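PDB 2FSQ: Atu0111 protein from Agrobacterium tumefaciens, which is of unknown function but belongs to the 2H superfamily, named for paired histidine motifs, and may act as a phosphoesterase or related enzyme. Local coordinates for residues A18-P23 and V187-P192; D165-R170 and P221-F226; Q64-M69 and L75-V80; S9-Y14 and G137-G142; P99-P102 and P106-T109. All blocks are in the same frame, centred on the assembly; numbering follows the deposited sequence.

Contact 1. Residues A18-P23 and V187-P192; sequences ANHDQP and VSWFEP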
# COMPACT_ATOMS: atom_id res chain seq x y z
N ALA A 18 8.21 -7.95 21.48
CA ALA A 18 8.23 -7.11 22.68
C ALA A 18 7.33 -5.86 22.59
O ALA A 18 7.06 -5.23 23.62
CB ALA A 18 9.67 -6.69 22.98
N ASN A 19 6.88 -5.51 21.39
CA ASN A 19 6.08 -4.29 21.17
C ASN A 19 4.57 -4.55 21.14
O ASN A 19 3.79 -3.65 20.81
CB ASN A 19 6.54 -3.58 19.89
CG ASN A 19 6.01 -2.15 19.77
OD1 ASN A 19 6.25 -1.31 20.63
ND2 ASN A 19 5.29 -1.87 18.68
N HIS A 20 4.15 -5.77 21.48
CA HIS A 20 2.75 -6.20 21.23
C HIS A 20 2.18 -7.15 22.27
O HIS A 20 2.91 -7.99 22.80
CB HIS A 20 2.67 -6.85 19.85
CG HIS A 20 3.03 -5.92 18.74
ND1 HIS A 20 2.14 -5.01 18.21
CD2 HIS A 20 4.20 -5.74 18.07
CE1 HIS A 20 2.73 -4.32 17.25
NE2 HIS A 20 3.98 -4.75 17.14
N ASP A 21 0.87 -7.02 22.54
CA ASP A 21 0.15 -7.89 23.49
C ASP A 21 -0.99 -8.68 22.83
O ASP A 21 -1.86 -9.25 23.51
CB ASP A 21 -0.37 -7.06 24.69
CG ASP A 21 -1.47 -6.05 24.30
OD1 ASP A 21 -1.69 -5.80 23.09
OD2 ASP A 21 -2.12 -5.50 25.21
N GLN A 22 -0.99 -8.69 21.50
CA GLN A 22 -2.00 -9.38 20.70
C GLN A 22 -1.41 -9.56 19.29
O GLN A 22 -0.48 -8.84 18.91
CB GLN A 22 -3.30 -8.57 20.65
CG GLN A 22 -3.12 -7.17 20.08
CD GLN A 22 -4.36 -6.31 20.18
OE1 GLN A 22 -5.12 -6.38 21.15
NE2 GLN A 22 -4.54 -5.46 19.18
N PRO A 23 -1.91 -10.54 18.53
CA PRO A 23 -1.37 -10.78 17.18
C PRO A 23 -1.68 -9.61 16.25
O PRO A 23 -2.51 -8.76 16.60
CB PRO A 23 -2.12 -12.03 16.72
CG PRO A 23 -3.36 -12.11 17.60
CD PRO A 23 -2.98 -11.50 18.90
N VAL A 187 2.52 -11.62 9.61
CA VAL A 187 1.60 -12.64 10.11
C VAL A 187 1.82 -12.94 11.59
O VAL A 187 0.85 -13.11 12.35
CB VAL A 187 1.72 -13.94 9.29
CG1 VAL A 187 0.69 -14.98 9.76
CG2 VAL A 187 1.55 -13.64 7.81
N SER A 188 3.10 -12.99 12.00
CA SER A 188 3.46 -13.13 13.42
C SER A 188 4.66 -12.26 13.71
O SER A 188 5.51 -12.08 12.85
CB SER A 188 3.75 -14.59 13.80
OG SER A 188 4.80 -15.16 13.02
N TRP A 189 4.69 -11.70 14.92
CA TRP A 189 5.74 -10.74 15.28
C TRP A 189 7.11 -11.42 15.32
O TRP A 189 7.21 -12.63 15.55
CB TRP A 189 5.41 -10.05 16.62
CG TRP A 189 4.05 -9.37 16.63
CD1 TRP A 189 2.99 -9.68 17.45
CD2 TRP A 189 3.61 -8.30 15.79
NE1 TRP A 189 1.92 -8.86 17.17
CE2 TRP A 189 2.27 -7.99 16.17
CE3 TRP A 189 4.22 -7.53 14.79
CZ2 TRP A 189 1.53 -6.98 15.55
CZ3 TRP A 189 3.47 -6.52 14.17
CH2 TRP A 189 2.14 -6.25 14.56
N PHE A 190 8.16 -10.64 15.05
CA PHE A 190 9.52 -11.17 14.97
C PHE A 190 10.17 -11.21 16.34
O PHE A 190 10.06 -10.26 17.11
CB PHE A 190 10.40 -10.27 14.08
CG PHE A 190 10.18 -10.43 12.59
CD1 PHE A 190 8.98 -10.93 12.06
CD2 PHE A 190 11.17 -10.01 11.71
CE1 PHE A 190 8.81 -11.03 10.68
CE2 PHE A 190 11.01 -10.11 10.35
CZ PHE A 190 9.82 -10.62 9.83
N GLU A 191 10.87 -12.31 16.63
CA GLU A 191 11.71 -12.37 17.82
C GLU A 191 12.82 -11.33 17.71
O GLU A 191 13.36 -11.12 16.61
CB GLU A 191 12.31 -13.77 18.01
CG GLU A 191 11.29 -14.87 18.33
CD GLU A 191 10.66 -14.76 19.72
OE1 GLU A 191 11.17 -13.99 20.58
OE2 GLU A 191 9.65 -15.45 19.97
N PRO A 192 13.14 -10.64 18.81
CA PRO A 192 14.15 -9.56 18.71
C PRO A 192 15.54 -9.99 18.21
O PRO A 192 16.25 -9.18 17.61
CB PRO A 192 14.23 -9.00 20.14
CG PRO A 192 13.54 -9.97 21.00
CD PRO A 192 12.58 -10.75 20.18
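H20 lies flat on W189, its imidazole centred over the six-membered ring of the indole. The two centroids are 3.5 Å apart and the planes differ by only 3°, so this is a true face-to-face stack; CE1 of H20 comes within 3.4 Å of W189 CH2. CB of H20 continues the overlap along the indole and sits over the five-membered ring, 3.8 Å from its centroid, as a CH-pi contact. The histidine has CG anti to its carbonyl carbon (chi1 -62°), which brings its ring onto the tryptophan. W189 is also held at its edge. Its NE1 donates to Q22 O at 3.0 Å, nearly straight at 166°, and the oxygen lies close to the indole plane, so the bond uses the edge and the stack a face of the same indole and they do not compete. Together they fix both the tilt and the rotation of the indole. This clamp joins the N-terminal loop that leads to strand 42-48 with the loop running from strand 184-186 to helix 195-212, on the surface of the alpha-beta fold. The outer shell holds both partners in place. H20 NE2 hydrogen-bonds to Y14 O, which requires the proton to be on NE2, and the Y14 ring meets the imidazole edge-to-face. On the other loop, F190 shares backbone hydrogen bonds with I15 and T17 and sets its ring edge-to-face with W198, while S188 OG is bonded to Q74 OE1.

Contact 2. Residues D165-R170 and P221-F226; sequences DFFGYR and PAFCEF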
# COMPACT_ATOMS: atom_id res chain seq x y z
N ASP A 165 -12.71 14.94 -1.70
CA ASP A 165 -13.97 15.57 -2.13
C ASP A 165 -14.87 14.60 -2.89
O ASP A 165 -16.07 14.54 -2.65
CB ASP A 165 -13.69 16.80 -2.99
CG ASP A 165 -13.12 17.95 -2.20
OD1 ASP A 165 -13.30 17.99 -0.96
OD2 ASP A 165 -12.48 18.84 -2.82
N PHE A 166 -14.29 13.84 -3.82
CA PHE A 166 -15.07 12.86 -4.59
C PHE A 166 -15.55 11.66 -3.77
O PHE A 166 -16.67 11.18 -3.93
CB PHE A 166 -14.28 12.40 -5.83
CG PHE A 166 -14.32 13.40 -6.96
CD1 PHE A 166 -13.55 14.55 -6.93
CD2 PHE A 166 -15.15 13.18 -8.05
CE1 PHE A 166 -13.58 15.47 -7.97
CE2 PHE A 166 -15.19 14.10 -9.11
CZ PHE A 166 -14.42 15.24 -9.06
N PHE A 167 -14.70 11.18 -2.87
CA PHE A 167 -15.05 10.01 -2.07
C PHE A 167 -15.95 10.36 -0.89
O PHE A 167 -16.68 9.50 -0.39
CB PHE A 167 -13.77 9.29 -1.60
CG PHE A 167 -13.21 8.36 -2.63
CD1 PHE A 167 -13.42 6.99 -2.51
CD2 PHE A 167 -12.46 8.83 -3.72
CE1 PHE A 167 -12.90 6.09 -3.46
CE2 PHE A 167 -11.94 7.94 -4.67
CZ PHE A 167 -12.17 6.57 -4.53
N GLY A 168 -15.88 11.62 -0.45
CA GLY A 168 -16.77 12.14 0.60
C GLY A 168 -16.39 11.73 2.01
O GLY A 168 -17.24 11.70 2.90
N TYR A 169 -15.11 11.45 2.24
CA TYR A 169 -14.58 11.24 3.58
C TYR A 169 -13.09 11.51 3.55
O TYR A 169 -12.48 11.59 2.47
CB TYR A 169 -14.83 9.81 4.10
CG TYR A 169 -14.23 8.74 3.20
CD1 TYR A 169 -12.86 8.45 3.24
CD2 TYR A 169 -15.02 8.01 2.34
CE1 TYR A 169 -12.31 7.46 2.41
CE2 TYR A 169 -14.49 7.04 1.52
CZ TYR A 169 -13.14 6.76 1.57
OH TYR A 169 -12.65 5.79 0.74
N ARG A 170 -12.53 11.66 4.75
CA ARG A 170 -11.08 11.76 4.99
C ARG A 170 -10.76 10.88 6.19
O ARG A 170 -11.50 10.89 7.19
CB ARG A 170 -10.65 13.20 5.31
CG ARG A 170 -10.58 14.14 4.13
CD ARG A 170 -10.34 15.60 4.55
NE ARG A 170 -10.17 16.48 3.40
CZ ARG A 170 -9.16 17.34 3.26
NH1 ARG A 170 -8.24 17.47 4.20
NH2 ARG A 170 -9.09 18.10 2.17
N PRO A 221 -2.57 7.04 -11.72
CA PRO A 221 -3.53 6.58 -10.70
C PRO A 221 -4.80 6.02 -11.34
O PRO A 221 -5.26 6.54 -12.36
CB PRO A 221 -3.86 7.85 -9.92
CG PRO A 221 -2.68 8.76 -10.16
CD PRO A 221 -2.26 8.47 -11.59
N ALA A 222 -5.35 4.98 -10.73
CA ALA A 222 -6.54 4.35 -11.24
C ALA A 222 -7.45 3.93 -10.10
O ALA A 222 -6.98 3.38 -9.10
CB ALA A 222 -6.16 3.11 -12.09
N PHE A 223 -8.75 4.15 -10.29
CA PHE A 223 -9.75 3.62 -9.37
C PHE A 223 -9.96 2.14 -9.69
O PHE A 223 -10.22 1.78 -10.85
CB PHE A 223 -11.07 4.42 -9.49
CG PHE A 223 -12.18 3.89 -8.63
CD1 PHE A 223 -12.06 3.86 -7.25
CD2 PHE A 223 -13.35 3.43 -9.21
CE1 PHE A 223 -13.07 3.38 -6.45
CE2 PHE A 223 -14.38 2.95 -8.41
CZ PHE A 223 -14.25 2.93 -7.03
N CYS A 224 -9.83 1.29 -8.66
CA CYS A 224 -9.80 -0.16 -8.81
C CYS A 224 -10.76 -0.81 -7.85
O CYS A 224 -11.12 -0.22 -6.81
CB CYS A 224 -8.41 -0.73 -8.48
SG CYS A 224 -7.07 -0.15 -9.54
N GLU A 225 -11.17 -2.03 -8.18
CA GLU A 225 -11.85 -2.89 -7.21
C GLU A 225 -11.01 -4.13 -6.92
O GLU A 225 -10.19 -4.54 -7.76
CB GLU A 225 -13.25 -3.27 -7.69
CG GLU A 225 -13.22 -4.19 -8.90
CD GLU A 225 -14.58 -4.50 -9.48
OE1 GLU A 225 -15.60 -3.93 -9.02
OE2 GLU A 225 -14.60 -5.32 -10.43
N PHE A 226 -11.23 -4.75 -5.77
CA PHE A 226 -10.50 -5.95 -5.40
C PHE A 226 -11.37 -6.87 -4.56
O PHE A 226 -12.24 -6.37 -3.82
CB PHE A 226 -9.21 -5.61 -4.64
CG PHE A 226 -9.43 -4.76 -3.40
CD1 PHE A 226 -9.69 -5.36 -2.17
CD2 PHE A 226 -9.36 -3.37 -3.47
CE1 PHE A 226 -9.90 -4.58 -1.01
CE2 PHE A 226 -9.57 -2.58 -2.33
CZ PHE A 226 -9.81 -3.17 -1.09
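The carbonyl oxygen of F167 accepts a hydrogen bond from the hydroxyl of Y118, a polar link that pins the end of helix 150-167 to helix 111-121. From the same residue the phenyl ring reaches inward to F223 on strand 222-226. It arrives with its far end: F167 CZ is 3.8 Å from F223 CE1, and F167 CE1 is 4.0 Å from the same carbon. The ring centroids stand 5.9 Å apart with planes at 68°, so the rings meet obliquely. Both side chains must stretch to make it, because the nearest CA atoms, those of F167 and F223, are 11.1 Å apart. F223 manages this with CG anti to the backbone N (chi1 177°), which points the ring toward F167. At G168 the chain leaves the helix with positive phi, 78°, and turns back so that the Y169 ring lies against F167, whose CB is 3.9 Å above the plane of the tyrosine ring. Y169 OH is in turn bonded to Q89 O. Both phenyl rings also touch Y118; F88 and V45 touch F167, while T115, L122 and N43 touch F223, and the phenyl-phenyl contact itself is apolar and buried. Strand 222-226 has its own backbone partners on both flanks: V46 and T44 bond to A222 and C224, and L235 and V236 to F223. What results is the hydrophobic core between a four-stranded antiparallel sheet and the helices on its face, reached here by helix 111-121 and by the last turn of helix 150-167.

Contact 3. Residues Q64-M69 and L75-V80; sequences QRFLDM and LAFTPV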
# COMPACT_ATOMS: atom_id res chain seq x y z
N GLN A 64 12.96 -10.47 -3.25
CA GLN A 64 13.70 -11.74 -3.11
C GLN A 64 14.66 -11.79 -1.92
O GLN A 64 14.76 -12.82 -1.25
CB GLN A 64 14.41 -12.12 -4.41
CG GLN A 64 15.10 -13.50 -4.38
CD GLN A 64 14.18 -14.66 -4.01
OE1 GLN A 64 13.17 -14.90 -4.66
NE2 GLN A 64 14.56 -15.42 -2.98
N ARG A 65 15.36 -10.69 -1.65
CA ARG A 65 16.22 -10.63 -0.48
C ARG A 65 15.39 -10.86 0.77
O ARG A 65 15.88 -11.45 1.74
CB ARG A 65 16.95 -9.30 -0.40
CG ARG A 65 18.18 -9.35 0.46
CD ARG A 65 19.17 -10.39 -0.03
NE ARG A 65 20.48 -10.20 0.57
CZ ARG A 65 20.83 -10.53 1.82
NH1 ARG A 65 19.96 -11.08 2.66
NH2 ARG A 65 22.06 -10.29 2.22
N PHE A 66 14.13 -10.38 0.75
CA PHE A 66 13.26 -10.59 1.91
C PHE A 66 12.85 -12.07 2.00
O PHE A 66 12.89 -12.67 3.08
CB PHE A 66 11.96 -9.78 1.78
CG PHE A 66 12.08 -8.29 2.04
CD1 PHE A 66 13.26 -7.58 1.83
CD2 PHE A 66 10.94 -7.60 2.42
CE1 PHE A 66 13.30 -6.19 2.06
CE2 PHE A 66 10.97 -6.24 2.63
CZ PHE A 66 12.14 -5.52 2.45
N LEU A 67 12.46 -12.66 0.86
CA LEU A 67 12.10 -14.08 0.82
C LEU A 67 13.28 -14.97 1.25
O LEU A 67 13.06 -16.05 1.83
CB LEU A 67 11.60 -14.46 -0.58
CG LEU A 67 10.19 -13.96 -0.95
CD1 LEU A 67 9.93 -13.95 -2.45
CD2 LEU A 67 9.14 -14.83 -0.25
N ASP A 68 14.51 -14.52 1.02
CA ASP A 68 15.70 -15.31 1.41
C ASP A 68 15.80 -15.52 2.91
O ASP A 68 16.46 -16.45 3.36
CB ASP A 68 17.02 -14.65 0.97
CG ASP A 68 17.25 -14.69 -0.54
OD1 ASP A 68 16.60 -15.47 -1.26
OD2 ASP A 68 18.12 -13.92 -1.00
N MSE A 69 15.17 -14.63 3.69
CA MSE A 69 15.30 -14.66 5.14
C MSE A 69 14.42 -15.77 5.71
O MSE A 69 13.30 -16.01 5.22
CB MSE A 69 14.88 -13.32 5.77
CG MSE A 69 15.67 -12.09 5.33
SE MSE A 69 17.56 -12.16 5.85
CE MSE A 69 17.74 -10.41 6.61
N LEU A 75 5.75 -13.82 7.16
CA LEU A 75 5.27 -12.73 6.31
C LEU A 75 4.37 -13.30 5.24
O LEU A 75 4.58 -14.42 4.78
CB LEU A 75 6.45 -12.03 5.65
CG LEU A 75 7.46 -11.35 6.57
CD1 LEU A 75 8.61 -10.77 5.75
CD2 LEU A 75 6.80 -10.24 7.36
N ALA A 76 3.35 -12.54 4.86
CA ALA A 76 2.46 -12.92 3.78
C ALA A 76 2.75 -12.02 2.60
O ALA A 76 2.40 -10.82 2.60
CB ALA A 76 1.01 -12.80 4.19
N PHE A 77 3.44 -12.56 1.60
CA PHE A 77 3.84 -11.77 0.43
C PHE A 77 2.70 -11.73 -0.57
O PHE A 77 2.05 -12.75 -0.84
CB PHE A 77 5.09 -12.37 -0.24
CG PHE A 77 6.36 -12.10 0.52
CD1 PHE A 77 7.21 -11.05 0.15
CD2 PHE A 77 6.71 -12.89 1.61
CE1 PHE A 77 8.38 -10.80 0.87
CE2 PHE A 77 7.87 -12.66 2.31
CZ PHE A 77 8.71 -11.62 1.95
N THR A 78 2.47 -10.56 -1.14
CA THR A 78 1.47 -10.37 -2.17
C THR A 78 2.09 -10.70 -3.55
O THR A 78 3.31 -10.69 -3.70
CB THR A 78 1.00 -8.91 -2.15
OG1 THR A 78 2.15 -8.06 -2.28
CG2 THR A 78 0.35 -8.59 -0.80
N PRO A 79 1.25 -10.99 -4.55
CA PRO A 79 1.81 -11.32 -5.88
C PRO A 79 2.57 -10.16 -6.50
O PRO A 79 2.21 -9.00 -6.31
CB PRO A 79 0.56 -11.65 -6.72
CG PRO A 79 -0.47 -12.04 -5.68
CD PRO A 79 -0.22 -11.12 -4.52
N VAL A 80 3.60 -10.47 -7.28
CA VAL A 80 4.32 -9.42 -7.97
C VAL A 80 3.38 -8.56 -8.82
O VAL A 80 3.49 -7.32 -8.85
CB VAL A 80 5.47 -10.00 -8.82
CG1 VAL A 80 6.05 -8.93 -9.75
CG2 VAL A 80 6.54 -10.60 -7.90
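The C-terminal end of helix 54-67 packs on the short strand 75-77, which follows after a brief loop, through F66, L67 and F77. F77 is the centre of it: one face and one edge of its ring are used. Its CG is anti to the carbonyl carbon (chi1 -75°), which carries the ring across to the helix. Over the face comes the CD2 methyl of L67, 3.7 Å from the ring centroid and 17° off the normal, a CH-pi contact shifted somewhat toward the CE2 side, where CD2 and F77 CE2 are 3.6 Å apart. L67 and F77 run past each other in opposite directions, so L67 CG also lies near the far end of the ring, 4.0 Å from F77 CZ. At the edge, close to the ring plane, F66 contributes its CB, 3.7 Å from F77 CZ. The rest of F66 turns away toward M201 of helix 195-212. The helix and the small antiparallel sheet formed by strands 75-77 and 184-186 thus meet here chiefly through the F77 ring, whose contacts with F66 and L67 are apolar. On the helix side the backbone winds down with D68 N bonded to Q64 O at 2.8 Å and M69 N to F66 O at 3.1 Å; the selenomethionine side chain of M69 then packs on W198 and M201. On the strand side A76 is hydrogen-bonded to Y185, and L75 touches S184 and I186. R63, one helical turn before L67, touches F77 and gives a hydrogen bond from its NH2 to T78 O, fastening the chain just beyond the strand.

Contact 4. Residues S9-Y14 and G137-G142; sequences SKDLDY and GLRPVG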
# COMPACT_ATOMS: atom_id res chain seq x y z
N SER A 9 16.85 -0.14 13.79
CA SER A 9 16.20 1.17 13.73
C SER A 9 14.92 1.18 14.54
O SER A 9 14.33 0.13 14.80
CB SER A 9 15.92 1.60 12.28
OG SER A 9 14.92 0.78 11.68
N LYS A 10 14.50 2.38 14.94
CA LYS A 10 13.21 2.57 15.60
C LYS A 10 12.08 2.00 14.74
O LYS A 10 11.18 1.33 15.23
CB LYS A 10 12.96 4.05 15.90
CG LYS A 10 14.06 4.76 16.72
CD LYS A 10 13.76 4.75 18.21
CE LYS A 10 14.61 5.78 18.95
NZ LYS A 10 14.14 6.06 20.35
N ASP A 11 12.17 2.24 13.43
CA ASP A 11 11.16 1.78 12.48
C ASP A 11 11.00 0.24 12.41
O ASP A 11 9.88 -0.28 12.41
CB ASP A 11 11.47 2.39 11.10
CG ASP A 11 10.58 1.85 10.01
OD1 ASP A 11 10.74 0.66 9.67
OD2 ASP A 11 9.72 2.61 9.50
N LEU A 12 12.12 -0.49 12.36
CA LEU A 12 12.08 -1.97 12.31
C LEU A 12 11.62 -2.61 13.62
O LEU A 12 10.96 -3.65 13.61
CB LEU A 12 13.45 -2.53 11.90
CG LEU A 12 13.65 -4.05 11.94
CD1 LEU A 12 12.74 -4.75 10.96
CD2 LEU A 12 15.09 -4.40 11.64
N ASP A 13 11.98 -2.00 14.74
CA ASP A 13 11.63 -2.50 16.08
C ASP A 13 10.12 -2.56 16.34
O ASP A 13 9.69 -3.21 17.29
CB ASP A 13 12.30 -1.64 17.15
CG ASP A 13 12.60 -2.42 18.42
OD1 ASP A 13 13.54 -3.24 18.39
OD2 ASP A 13 11.91 -2.21 19.44
N TYR A 14 9.32 -1.88 15.52
CA TYR A 14 7.86 -1.94 15.66
C TYR A 14 7.32 -3.39 15.62
O TYR A 14 6.34 -3.75 16.29
CB TYR A 14 7.17 -1.10 14.57
CG TYR A 14 5.67 -1.34 14.53
CD1 TYR A 14 4.84 -0.78 15.50
CD2 TYR A 14 5.10 -2.17 13.56
CE1 TYR A 14 3.46 -1.03 15.49
CE2 TYR A 14 3.73 -2.42 13.54
CZ TYR A 14 2.92 -1.84 14.51
OH TYR A 14 1.56 -2.09 14.48
N GLY A 137 12.72 4.56 2.42
CA GLY A 137 12.97 3.62 3.52
C GLY A 137 12.49 2.25 3.13
O GLY A 137 11.67 2.11 2.23
N LEU A 138 13.00 1.24 3.84
CA LEU A 138 12.57 -0.16 3.67
C LEU A 138 12.31 -0.76 5.03
O LEU A 138 13.04 -0.51 5.99
CB LEU A 138 13.66 -1.00 2.99
CG LEU A 138 13.87 -1.07 1.49
CD1 LEU A 138 14.85 -2.19 1.18
CD2 LEU A 138 12.56 -1.30 0.78
N ARG A 139 11.31 -1.62 5.08
CA ARG A 139 10.99 -2.35 6.30
C ARG A 139 10.43 -3.69 5.84
O ARG A 139 10.16 -3.88 4.66
CB ARG A 139 9.97 -1.55 7.10
CG ARG A 139 8.74 -1.23 6.27
CD ARG A 139 7.85 -0.20 6.87
NE ARG A 139 6.81 0.15 5.91
CZ ARG A 139 5.94 1.15 6.08
NH1 ARG A 139 5.98 1.90 7.17
NH2 ARG A 139 5.03 1.38 5.14
N PRO A 140 10.28 -4.66 6.76
CA PRO A 140 9.79 -5.97 6.29
C PRO A 140 8.49 -5.96 5.50
O PRO A 140 8.31 -6.80 4.61
CB PRO A 140 9.64 -6.77 7.59
CG PRO A 140 10.69 -6.18 8.46
CD PRO A 140 10.60 -4.69 8.20
N VAL A 141 7.60 -5.01 5.77
CA VAL A 141 6.35 -4.94 5.00
C VAL A 141 6.48 -4.24 3.64
O VAL A 141 5.54 -4.28 2.84
CB VAL A 141 5.17 -4.31 5.79
CG1 VAL A 141 4.79 -5.20 6.96
CG2 VAL A 141 5.48 -2.90 6.27
N GLY A 142 7.61 -3.57 3.37
CA GLY A 142 7.76 -2.95 2.07
C GLY A 142 8.51 -1.63 2.05
O GLY A 142 9.37 -1.38 2.87
O HOH W 1 12.94 -0.35 8.69
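D11 and R139 approach with their side chains at about a right angle, the carboxylate of the first lying over the aliphatic root of the second. D11 OD1 is 3.5 Å from R139 CB, while the carboxylate and guanidinium planes are 24° apart. R139 CG lies between the backbone N and the carbonyl carbon (chi1 55°), and the chain is extended from there to NE, which carries the guanidinium past D11. The charged ends stay apart: D11 OD2 and R139 NH1 are 4.5 Å from each other, too far for a salt bridge. A water bridges D11 to the strand backbone, donating to D11 OD1 at 2.6 Å and to L138 O at 2.7 Å. Beside this, L12 crosses P140 at about a right angle too, its CD1 pressed to 3.5 Å from P140 CD. L12 N donates to S9 OG at 3.1 Å, an ST motif. P140 sits in the type I turn R139-G142 that closes the hairpin of strands 133-139 and 142-147. Direct packing is thus apolar, whereas the polar link of the aspartate to the strand backbone runs through a water; any attraction to R139 is probably long-range, since NH1 already forms a salt bridge with E178.

Contact 5. Residues P99-P102 and P106-T109; sequences PYWP and PLDT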
# COMPACT_ATOMS: atom_id res chain seq x y z
N PRO A 99 -14.96 7.45 9.95
CA PRO A 99 -14.79 8.27 8.76
C PRO A 99 -14.13 7.53 7.60
O PRO A 99 -13.43 8.16 6.79
CB PRO A 99 -13.86 9.37 9.26
CG PRO A 99 -12.94 8.65 10.16
CD PRO A 99 -13.80 7.59 10.85
N TYR A 100 -14.35 6.22 7.51
CA TYR A 100 -13.75 5.40 6.45
C TYR A 100 -14.77 5.05 5.38
O TYR A 100 -14.55 4.16 4.56
CB TYR A 100 -13.15 4.12 7.05
CG TYR A 100 -12.25 4.37 8.23
CD1 TYR A 100 -12.74 4.29 9.53
CD2 TYR A 100 -10.93 4.78 8.04
CE1 TYR A 100 -11.91 4.54 10.62
CE2 TYR A 100 -10.11 5.05 9.12
CZ TYR A 100 -10.61 4.95 10.40
OH TYR A 100 -9.76 5.22 11.46
N TRP A 101 -15.89 5.76 5.40
CA TRP A 101 -17.06 5.48 4.57
C TRP A 101 -17.73 6.82 4.29
O TRP A 101 -17.69 7.71 5.15
CB TRP A 101 -18.01 4.59 5.36
CG TRP A 101 -19.04 3.86 4.58
CD1 TRP A 101 -20.32 4.28 4.30
CD2 TRP A 101 -18.91 2.55 4.01
NE1 TRP A 101 -20.97 3.32 3.59
CE2 TRP A 101 -20.14 2.25 3.39
CE3 TRP A 101 -17.88 1.60 3.98
CZ2 TRP A 101 -20.36 1.04 2.71
CZ3 TRP A 101 -18.11 0.40 3.31
CH2 TRP A 101 -19.33 0.13 2.70
N PRO A 102 -18.35 6.99 3.11
CA PRO A 102 -19.06 8.25 2.88
C PRO A 102 -20.32 8.34 3.72
O PRO A 102 -21.10 7.41 3.71
CB PRO A 102 -19.41 8.18 1.39
CG PRO A 102 -19.48 6.76 1.05
CD PRO A 102 -18.43 6.08 1.95
N PRO A 106 -25.52 4.31 3.22
CA PRO A 106 -25.73 3.38 4.33
C PRO A 106 -24.48 2.52 4.57
O PRO A 106 -23.82 2.10 3.62
CB PRO A 106 -26.90 2.52 3.84
CG PRO A 106 -27.61 3.37 2.84
CD PRO A 106 -26.58 4.23 2.21
N LEU A 107 -24.20 2.24 5.84
CA LEU A 107 -22.99 1.48 6.21
C LEU A 107 -23.07 0.04 5.70
O LEU A 107 -22.03 -0.60 5.58
CB LEU A 107 -22.77 1.49 7.73
CG LEU A 107 -22.55 2.88 8.37
CD1 LEU A 107 -22.52 2.79 9.91
CD2 LEU A 107 -21.27 3.56 7.85
N ASP A 108 -24.28 -0.44 5.38
CA ASP A 108 -24.46 -1.81 4.89
C ASP A 108 -24.62 -1.90 3.37
O ASP A 108 -25.01 -2.94 2.85
CB ASP A 108 -25.60 -2.54 5.64
CG ASP A 108 -26.93 -1.83 5.53
OD1 ASP A 108 -26.99 -0.69 5.01
OD2 ASP A 108 -27.95 -2.43 5.98
N THR A 109 -24.31 -0.82 2.66
CA THR A 109 -24.36 -0.83 1.19
C THR A 109 -23.40 -1.88 0.67
O THR A 109 -22.24 -1.93 1.10
CB THR A 109 -23.95 0.54 0.61
OG1 THR A 109 -24.82 1.55 1.13
CG2 THR A 109 -24.00 0.54 -0.94
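W101 has an extended backbone, while the chain it meets, P106-T109, folds into a type I beta turn; the closest CA atoms, those of W101 and L107, are 7.3 Å apart. T109 N closes the turn by bonding to P106 O at 3.1 Å. That carbonyl oxygen carries more than this one bond. T109 OG1 also donates to it, at 2.7 Å and from the same face of the carbonyl plane as the amide. W101 NE1 adds a third, weak bond, 3.1 Å long and bent to 133° at the hydrogen; the indole N-H is shared with L105 O, again weakly. The indole reaches the turn because W101 CG is anti to the backbone N (chi1 -162°), which sends the ring across to the turn a few residues further along the same loop. L107 then drapes over one face. Its CD2 makes a CH-pi contact with the five-membered ring, 3.7 Å from W101 CD1, and its carbonyl oxygen lies above the rim of the indole, 3.7 Å from W101 CZ2. T109 O comes near the ring plane at the edge, 3.9 Å from W101 CH2. Both of these oxygens are bonded to R96 NH1, and the tryptophan itself packs on V91 as well as on I111 and V114 of helix 111-121. The buried indole thus plugs the inner side of a surface turn just before that helix. Its N-H has two imperfect acceptors in place of one good one, so the ring is probably held more by apolar packing than by hydrogen bonding.

The five contacts fall into two groups at opposite ends of the molecule. Contacts 1, 3 and 4 touch one another: N19 ND2 lies 3.2 Å from Y14 O, a probable hydrogen bond, V187 CG2 is 3.6 Å from A76 N, and F66 CE2 is 3.2 Å from R139 O. Contacts 2 and 5 form the other group, with F167 O 3.5 Å from P102 CB. Between the groups, the centres of contacts 1 and 2 are 32 Å apart. Strands 84-92 and 179-182, in different sheets, each carry an H-x-T sequence of the kind that names the 2H superfamily, so the active site, if there is one, probably lies between the two sheets; no ligand marks it.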